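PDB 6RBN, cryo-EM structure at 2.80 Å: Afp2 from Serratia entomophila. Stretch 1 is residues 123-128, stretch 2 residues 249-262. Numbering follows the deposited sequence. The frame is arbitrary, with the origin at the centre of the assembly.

Stretch 1 123-128: GYRIFG
Stretch 2 (249-262) YIPVRRLFNAVERD

A short irregular segment lies against one side of a helix in the same chain, joined to it by a buried-acid salt bridge at one end and by apolar packing at the other. After Tyr 249, which lies outside it with phi/psi of 63/86, stretch 2 runs as a helix that continues past Asp 262, held by i to i+4 bonds such as Asn 257 N to Arg 253 O (3.1 Å). Gly 123, just past a helix, has phi/psi of 91/56, a conformation in which a CB would jam against the preceding carbonyl O. Tyr 124 (-103/10) leads to Arg 125, whose phi/psi is 62/41; Ile 126 (-107/170) then extends into the strand begun by Phe 127 (-136/125). The segment runs opposite to the helix: the CA atoms of Arg 125 and Asn 257 are 5.7 Å apart, those of Phe 127 and Arg 254 7.4 Å.

Arg 125 points its CB toward the helix and, with chi1 and chi2 both m, reaches Glu 260 (m, t). Its NH1 donates to Glu 260 OE1 at 2.4 Å, a very short hydrogen bond within the salt bridge, with the carboxylate at the guanidinium edge; NH1 is placed less surely than its neighbours. Arginine suits this site because its long chain carries charge to a buried carboxylate. The acid also offsets a second arginine: Arg 253 NH2 lies 3.3 Å from Arg 125 NH1, two donors that cannot bond, and 3.9 Å from Glu 260 OE1 in a long salt bridge. The aliphatic parts pack too, Arg 125 CB to Arg 261 CG at 3.9 Å.

Ile 126 turns its CB away, whereas Phe 127 (chi1 t, chi2 78°) points toward the helix. Arg 254 CG covers one face of its ring, 4.2 Å from CG of Phe 127, and Phe 127 CZ meets Ile 250 CG2 at 3.7 Å. The flat ring thus finds methylene and methyl surface.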

ATOM      1  N   GLY C 123     -78.315 -15.690 -28.817  1.00 78.02           N
ATOM      2  CA  GLY C 123     -77.040 -15.257 -29.355  1.00 78.02           C
ATOM      3  C   GLY C 123     -76.074 -16.367 -29.716  1.00 78.02           C
ATOM      4  O   GLY C 123     -74.945 -16.382 -29.220  1.00 78.02           O
ATOM      5  N   TYR C 124     -76.492 -17.301 -30.570  1.00 77.20           N
ATOM      6  CA  TYR C 124     -75.683 -18.469 -30.887  1.00 77.20           C
ATOM      7  C   TYR C 124     -74.982 -18.402 -32.237  1.00 77.20           C
ATOM      8  O   TYR C 124     -74.451 -19.426 -32.679  1.00 77.20           O
ATOM      9  CB  TYR C 124     -76.527 -19.733 -30.808  1.00 77.20           C
ATOM     10  CG  TYR C 124     -76.699 -20.230 -29.402  1.00 77.20           C
ATOM     11  CD1 TYR C 124     -75.680 -20.933 -28.781  1.00 77.20           C
ATOM     12  CD2 TYR C 124     -77.868 -20.002 -28.697  1.00 77.20           C
ATOM     13  CE1 TYR C 124     -75.814 -21.394 -27.497  1.00 77.20           C
ATOM     14  CE2 TYR C 124     -78.014 -20.465 -27.408  1.00 77.20           C
ATOM     15  CZ  TYR C 124     -76.982 -21.160 -26.812  1.00 77.20           C
ATOM     16  OH  TYR C 124     -77.120 -21.621 -25.528  1.00 77.20           O
ATOM     17  N   ARG C 125     -74.984 -17.235 -32.898  1.00 73.49           N
ATOM     18  CA  ARG C 125     -74.131 -16.930 -34.060  1.00 73.49           C
ATOM     19  C   ARG C 125     -74.407 -17.847 -35.249  1.00 73.49           C
ATOM     20  O   ARG C 125     -73.486 -18.313 -35.922  1.00 73.49           O
ATOM     21  CB  ARG C 125     -72.646 -16.990 -33.698  1.00 73.49           C
ATOM     22  CG  ARG C 125     -72.208 -16.135 -32.534  1.00 73.49           C
ATOM     23  CD  ARG C 125     -72.357 -14.663 -32.800  1.00 73.49           C
ATOM     24  NE  ARG C 125     -73.601 -14.113 -32.280  1.00 73.49           N
ATOM     25  CZ  ARG C 125     -74.045 -12.897 -32.571  1.00 73.49           C
ATOM     26  NH1 ARG C 125     -73.342 -12.122 -33.376  1.00 73.49           N
ATOM     27  NH2 ARG C 125     -75.182 -12.456 -32.058  1.00 73.49           N
ATOM     28  N   ILE C 126     -75.678 -18.125 -35.503  1.00 71.36           N
ATOM     29  CA  ILE C 126     -76.069 -19.018 -36.569  1.00 71.36           C
ATOM     30  C   ILE C 126     -76.669 -18.211 -37.714  1.00 71.36           C
ATOM     31  O   ILE C 126     -76.915 -17.015 -37.599  1.00 71.36           O
ATOM     32  CB  ILE C 126     -77.024 -20.125 -36.055  1.00 71.36           C
ATOM     33  CG1 ILE C 126     -78.074 -19.554 -35.095  1.00 71.36           C
ATOM     34  CG2 ILE C 126     -76.238 -21.224 -35.378  1.00 71.36           C
ATOM     35  CD1 ILE C 126     -79.349 -19.074 -35.724  1.00 71.36           C
ATOM     36  N   PHE C 127     -76.893 -18.872 -38.845  1.00 69.60           N
ATOM     37  CA  PHE C 127     -77.527 -18.251 -40.000  1.00 69.60           C
ATOM     38  C   PHE C 127     -78.558 -19.220 -40.554  1.00 69.60           C
ATOM     39  O   PHE C 127     -78.230 -20.369 -40.856  1.00 69.60           O
ATOM     40  CB  PHE C 127     -76.498 -17.892 -41.074  1.00 69.60           C
ATOM     41  CG  PHE C 127     -77.057 -17.071 -42.193  1.00 69.60           C
ATOM     42  CD1 PHE C 127     -77.266 -15.712 -42.029  1.00 69.60           C
ATOM     43  CD2 PHE C 127     -77.382 -17.650 -43.406  1.00 69.60           C
ATOM     44  CE1 PHE C 127     -77.781 -14.950 -43.050  1.00 69.60           C
ATOM     45  CE2 PHE C 127     -77.901 -16.890 -44.431  1.00 69.60           C
ATOM     46  CZ  PHE C 127     -78.101 -15.539 -44.249  1.00 69.60           C
ATOM     47  N   GLY C 128     -79.797 -18.760 -40.680  1.00 71.14           N
ATOM     48  CA  GLY C 128     -80.880 -19.619 -41.112  1.00 71.14           C
ATOM     49  C   GLY C 128     -81.121 -19.568 -42.610  1.00 71.14           C
ATOM     50  O   GLY C 128     -80.956 -18.539 -43.250  1.00 71.14           O
ATOM     51  N   TYR C 249     -77.065  -8.041 -47.237  1.00 71.20           N
ATOM     52  CA  TYR C 249     -75.939  -8.774 -47.821  1.00 71.20           C
ATOM     53  C   TYR C 249     -75.363  -9.908 -46.976  1.00 71.20           C
ATOM     54  O   TYR C 249     -74.449  -9.670 -46.182  1.00 71.20           O
ATOM     55  CB  TYR C 249     -74.798  -7.835 -48.241  1.00 71.20           C
ATOM     56  CG  TYR C 249     -75.175  -6.905 -49.360  1.00 71.20           C
ATOM     57  CD1 TYR C 249     -75.476  -7.400 -50.619  1.00 71.20           C
ATOM     58  CD2 TYR C 249     -75.168  -5.533 -49.179  1.00 71.20           C
ATOM     59  CE1 TYR C 249     -75.808  -6.559 -51.650  1.00 71.20           C
ATOM     60  CE2 TYR C 249     -75.493  -4.680 -50.209  1.00 71.20           C
ATOM     61  CZ  TYR C 249     -75.812  -5.199 -51.441  1.00 71.20           C
ATOM     62  OH  TYR C 249     -76.139  -4.350 -52.470  1.00 71.20           O
ATOM     63  N   ILE C 250     -75.949 -11.103 -47.090  1.00 68.24           N
ATOM     64  CA  ILE C 250     -75.494 -12.397 -46.548  1.00 68.24           C
ATOM     65  C   ILE C 250     -73.972 -12.559 -46.422  1.00 68.24           C
ATOM     66  O   ILE C 250     -73.534 -13.105 -45.397  1.00 68.24           O
ATOM     67  CB  ILE C 250     -76.084 -13.557 -47.385  1.00 68.24           C
ATOM     68  CG1 ILE C 250     -77.605 -13.549 -47.359  1.00 68.24           C
ATOM     69  CG2 ILE C 250     -75.630 -14.935 -46.909  1.00 68.24           C
ATOM     70  CD1 ILE C 250     -78.207 -14.519 -48.340  1.00 68.24           C
ATOM     71  N   PRO C 251     -73.091 -12.107 -47.412  1.00 67.44           N
ATOM     72  CA  PRO C 251     -71.649 -12.008 -47.113  1.00 67.44           C
ATOM     73  C   PRO C 251     -71.262 -11.285 -45.833  1.00 67.44           C
ATOM     74  O   PRO C 251     -70.561 -11.865 -45.003  1.00 67.44           O
ATOM     75  CB  PRO C 251     -71.101 -11.239 -48.316  1.00 67.44           C
ATOM     76  CG  PRO C 251     -71.940 -11.603 -49.367  1.00 67.44           C
ATOM     77  CD  PRO C 251     -73.302 -11.826 -48.849  1.00 67.44           C
ATOM     78  N   VAL C 252     -71.714 -10.043 -45.639  1.00 67.48           N
ATOM     79  CA  VAL C 252     -71.234  -9.280 -44.490  1.00 67.48           C
ATOM     80  C   VAL C 252     -71.899  -9.690 -43.188  1.00 67.48           C
ATOM     81  O   VAL C 252     -71.452  -9.253 -42.123  1.00 67.48           O
ATOM     82  CB  VAL C 252     -71.404  -7.759 -44.668  1.00 67.48           C
ATOM     83  CG1 VAL C 252     -70.813  -7.311 -45.989  1.00 67.48           C
ATOM     84  CG2 VAL C 252     -72.837  -7.337 -44.527  1.00 67.48           C
ATOM     85  N   ARG C 253     -72.942 -10.516 -43.229  1.00 68.77           N
ATOM     86  CA  ARG C 253     -73.430 -11.087 -41.981  1.00 68.77           C
ATOM     87  C   ARG C 253     -72.642 -12.333 -41.605  1.00 68.77           C
ATOM     88  O   ARG C 253     -72.182 -12.459 -40.467  1.00 68.77           O
ATOM     89  CB  ARG C 253     -74.917 -11.436 -42.062  1.00 68.77           C
ATOM     90  CG  ARG C 253     -75.404 -11.915 -40.714  1.00 68.77           C
ATOM     91  CD  ARG C 253     -75.464 -10.717 -39.801  1.00 68.77           C
ATOM     92  NE  ARG C 253     -75.383 -11.036 -38.386  1.00 68.77           N
ATOM     93  CZ  ARG C 253     -74.233 -11.029 -37.725  1.00 68.77           C
ATOM     94  NH1 ARG C 253     -73.125 -10.702 -38.360  1.00 68.77           N
ATOM     95  NH2 ARG C 253     -74.183 -11.324 -36.442  1.00 68.77           N
ATOM     96  N   ARG C 254     -72.468 -13.256 -42.556  1.00 68.45           N
ATOM     97  CA  ARG C 254     -71.669 -14.455 -42.321  1.00 68.45           C
ATOM     98  C   ARG C 254     -70.193 -14.157 -42.127  1.00 68.45           C
ATOM     99  O   ARG C 254     -69.477 -15.005 -41.588  1.00 68.45           O
ATOM    100  CB  ARG C 254     -71.819 -15.440 -43.475  1.00 68.45           C
ATOM    101  CG  ARG C 254     -73.104 -16.215 -43.474  1.00 68.45           C
ATOM    102  CD  ARG C 254     -73.148 -17.160 -44.653  1.00 68.45           C
ATOM    103  NE  ARG C 254     -71.982 -18.036 -44.696  1.00 68.45           N
ATOM    104  CZ  ARG C 254     -71.846 -19.160 -44.002  1.00 68.45           C
ATOM    105  NH1 ARG C 254     -72.798 -19.555 -43.172  1.00 68.45           N
ATOM    106  NH2 ARG C 254     -70.745 -19.880 -44.124  1.00 68.45           N
ATOM    107  N   LEU C 255     -69.715 -12.997 -42.576  1.00 66.48           N
ATOM    108  CA  LEU C 255     -68.341 -12.617 -42.280  1.00 66.48           C
ATOM    109  C   LEU C 255     -68.168 -12.333 -40.798  1.00 66.48           C
ATOM    110  O   LEU C 255     -67.198 -12.799 -40.196  1.00 66.48           O
ATOM    111  CB  LEU C 255     -67.923 -11.414 -43.130  1.00 66.48           C
ATOM    112  CG  LEU C 255     -66.470 -10.917 -43.209  1.00 66.48           C
ATOM    113  CD1 LEU C 255     -66.100  -9.900 -42.148  1.00 66.48           C
ATOM    114  CD2 LEU C 255     -65.522 -12.100 -43.125  1.00 66.48           C
ATOM    115  N   PHE C 256     -69.099 -11.598 -40.185  1.00 67.10           N
ATOM    116  CA  PHE C 256     -68.912 -11.283 -38.773  1.00 67.10           C
ATOM    117  C   PHE C 256     -69.179 -12.493 -37.895  1.00 67.10           C
ATOM    118  O   PHE C 256     -68.551 -12.632 -36.844  1.00 67.10           O
ATOM    119  CB  PHE C 256     -69.791 -10.127 -38.276  1.00 67.10           C
ATOM    120  CG  PHE C 256     -69.379  -8.748 -38.743  1.00 67.10           C
ATOM    121  CD1 PHE C 256     -68.548  -8.541 -39.830  1.00 67.10           C
ATOM    122  CD2 PHE C 256     -69.703  -7.657 -37.964  1.00 67.10           C
ATOM    123  CE1 PHE C 256     -68.186  -7.270 -40.212  1.00 67.10           C
ATOM    124  CE2 PHE C 256     -69.322  -6.386 -38.323  1.00 67.10           C
ATOM    125  CZ  PHE C 256     -68.556  -6.195 -39.445  1.00 67.10           C
ATOM    126  N   ASN C 257     -70.092 -13.377 -38.305  1.00 67.59           N
ATOM    127  CA  ASN C 257     -70.328 -14.602 -37.548  1.00 67.59           C
ATOM    128  C   ASN C 257     -69.115 -15.519 -37.571  1.00 67.59           C
ATOM    129  O   ASN C 257     -68.874 -16.243 -36.605  1.00 67.59           O
ATOM    130  CB  ASN C 257     -71.546 -15.341 -38.095  1.00 67.59           C
ATOM    131  CG  ASN C 257     -72.829 -14.598 -37.848  1.00 67.59           C
ATOM    132  OD1 ASN C 257     -73.011 -13.986 -36.802  1.00 67.59           O
ATOM    133  ND2 ASN C 257     -73.740 -14.656 -38.807  1.00 67.59           N
ATOM    134  N   ALA C 258     -68.337 -15.492 -38.651  1.00 67.45           N
ATOM    135  CA  ALA C 258     -67.088 -16.245 -38.670  1.00 67.45           C
ATOM    136  C   ALA C 258     -66.036 -15.585 -37.792  1.00 67.45           C
ATOM    137  O   ALA C 258     -65.217 -16.272 -37.174  1.00 67.45           O
ATOM    138  CB  ALA C 258     -66.583 -16.380 -40.104  1.00 67.45           C
ATOM    139  N   VAL C 259     -66.039 -14.254 -37.728  1.00 66.95           N
ATOM    140  CA  VAL C 259     -65.082 -13.534 -36.895  1.00 66.95           C
ATOM    141  C   VAL C 259     -65.441 -13.684 -35.422  1.00 66.95           C
ATOM    142  O   VAL C 259     -64.570 -13.914 -34.575  1.00 66.95           O
ATOM    143  CB  VAL C 259     -65.022 -12.057 -37.327  1.00 66.95           C
ATOM    144  CG1 VAL C 259     -64.179 -11.246 -36.389  1.00 66.95           C
ATOM    145  CG2 VAL C 259     -64.447 -11.950 -38.704  1.00 66.95           C
ATOM    146  N   GLU C 260     -66.733 -13.584 -35.102  1.00 67.83           N
ATOM    147  CA  GLU C 260     -67.178 -13.652 -33.713  1.00 67.83           C
ATOM    148  C   GLU C 260     -67.002 -15.043 -33.128  1.00 67.83           C
ATOM    149  O   GLU C 260     -66.756 -15.185 -31.927  1.00 67.83           O
ATOM    150  CB  GLU C 260     -68.633 -13.199 -33.621  1.00 67.83           C
ATOM    151  CG  GLU C 260     -68.766 -11.703 -33.770  1.00 67.83           C
ATOM    152  CD  GLU C 260     -70.170 -11.209 -33.983  1.00 67.83           C
ATOM    153  OE1 GLU C 260     -71.081 -12.032 -34.181  1.00 67.83           O
ATOM    154  OE2 GLU C 260     -70.361  -9.982 -33.975  1.00 67.83           O
ATOM    155  N   ARG C 261     -67.104 -16.081 -33.955  1.00 70.77           N
ATOM    156  CA  ARG C 261     -66.889 -17.429 -33.443  1.00 70.77           C
ATOM    157  C   ARG C 261     -65.407 -17.751 -33.321  1.00 70.77           C
ATOM    158  O   ARG C 261     -64.989 -18.393 -32.354  1.00 70.77           O
ATOM    159  CB  ARG C 261     -67.591 -18.457 -34.330  1.00 70.77           C
ATOM    160  CG  ARG C 261     -69.102 -18.436 -34.221  1.00 70.77           C
ATOM    161  CD  ARG C 261     -69.735 -19.382 -35.223  1.00 70.77           C
ATOM    162  NE  ARG C 261     -69.450 -20.778 -34.916  1.00 70.77           N
ATOM    163  CZ  ARG C 261     -70.216 -21.541 -34.145  1.00 70.77           C
ATOM    164  NH1 ARG C 261     -71.324 -21.048 -33.611  1.00 70.77           N
ATOM    165  NH2 ARG C 261     -69.878 -22.802 -33.914  1.00 70.77           N
ATOM    166  N   ASP C 262     -64.590 -17.310 -34.280  1.00 68.90           N
ATOM    167  CA  ASP C 262     -63.172 -17.651 -34.239  1.00 68.90           C
ATOM    168  C   ASP C 262     -62.397 -16.829 -33.222  1.00 68.90           C
ATOM    169  O   ASP C 262     -61.342 -17.278 -32.764  1.00 68.90           O
ATOM    170  CB  ASP C 262     -62.542 -17.484 -35.616  1.00 68.90           C
ATOM    171  CG  ASP C 262     -63.001 -18.536 -36.597  1.00 68.90           C
ATOM    172  OD1 ASP C 262     -63.323 -19.657 -36.155  1.00 68.90           O
ATOM    173  OD2 ASP C 262     -63.036 -18.246 -37.810  1.00 68.90           O
TER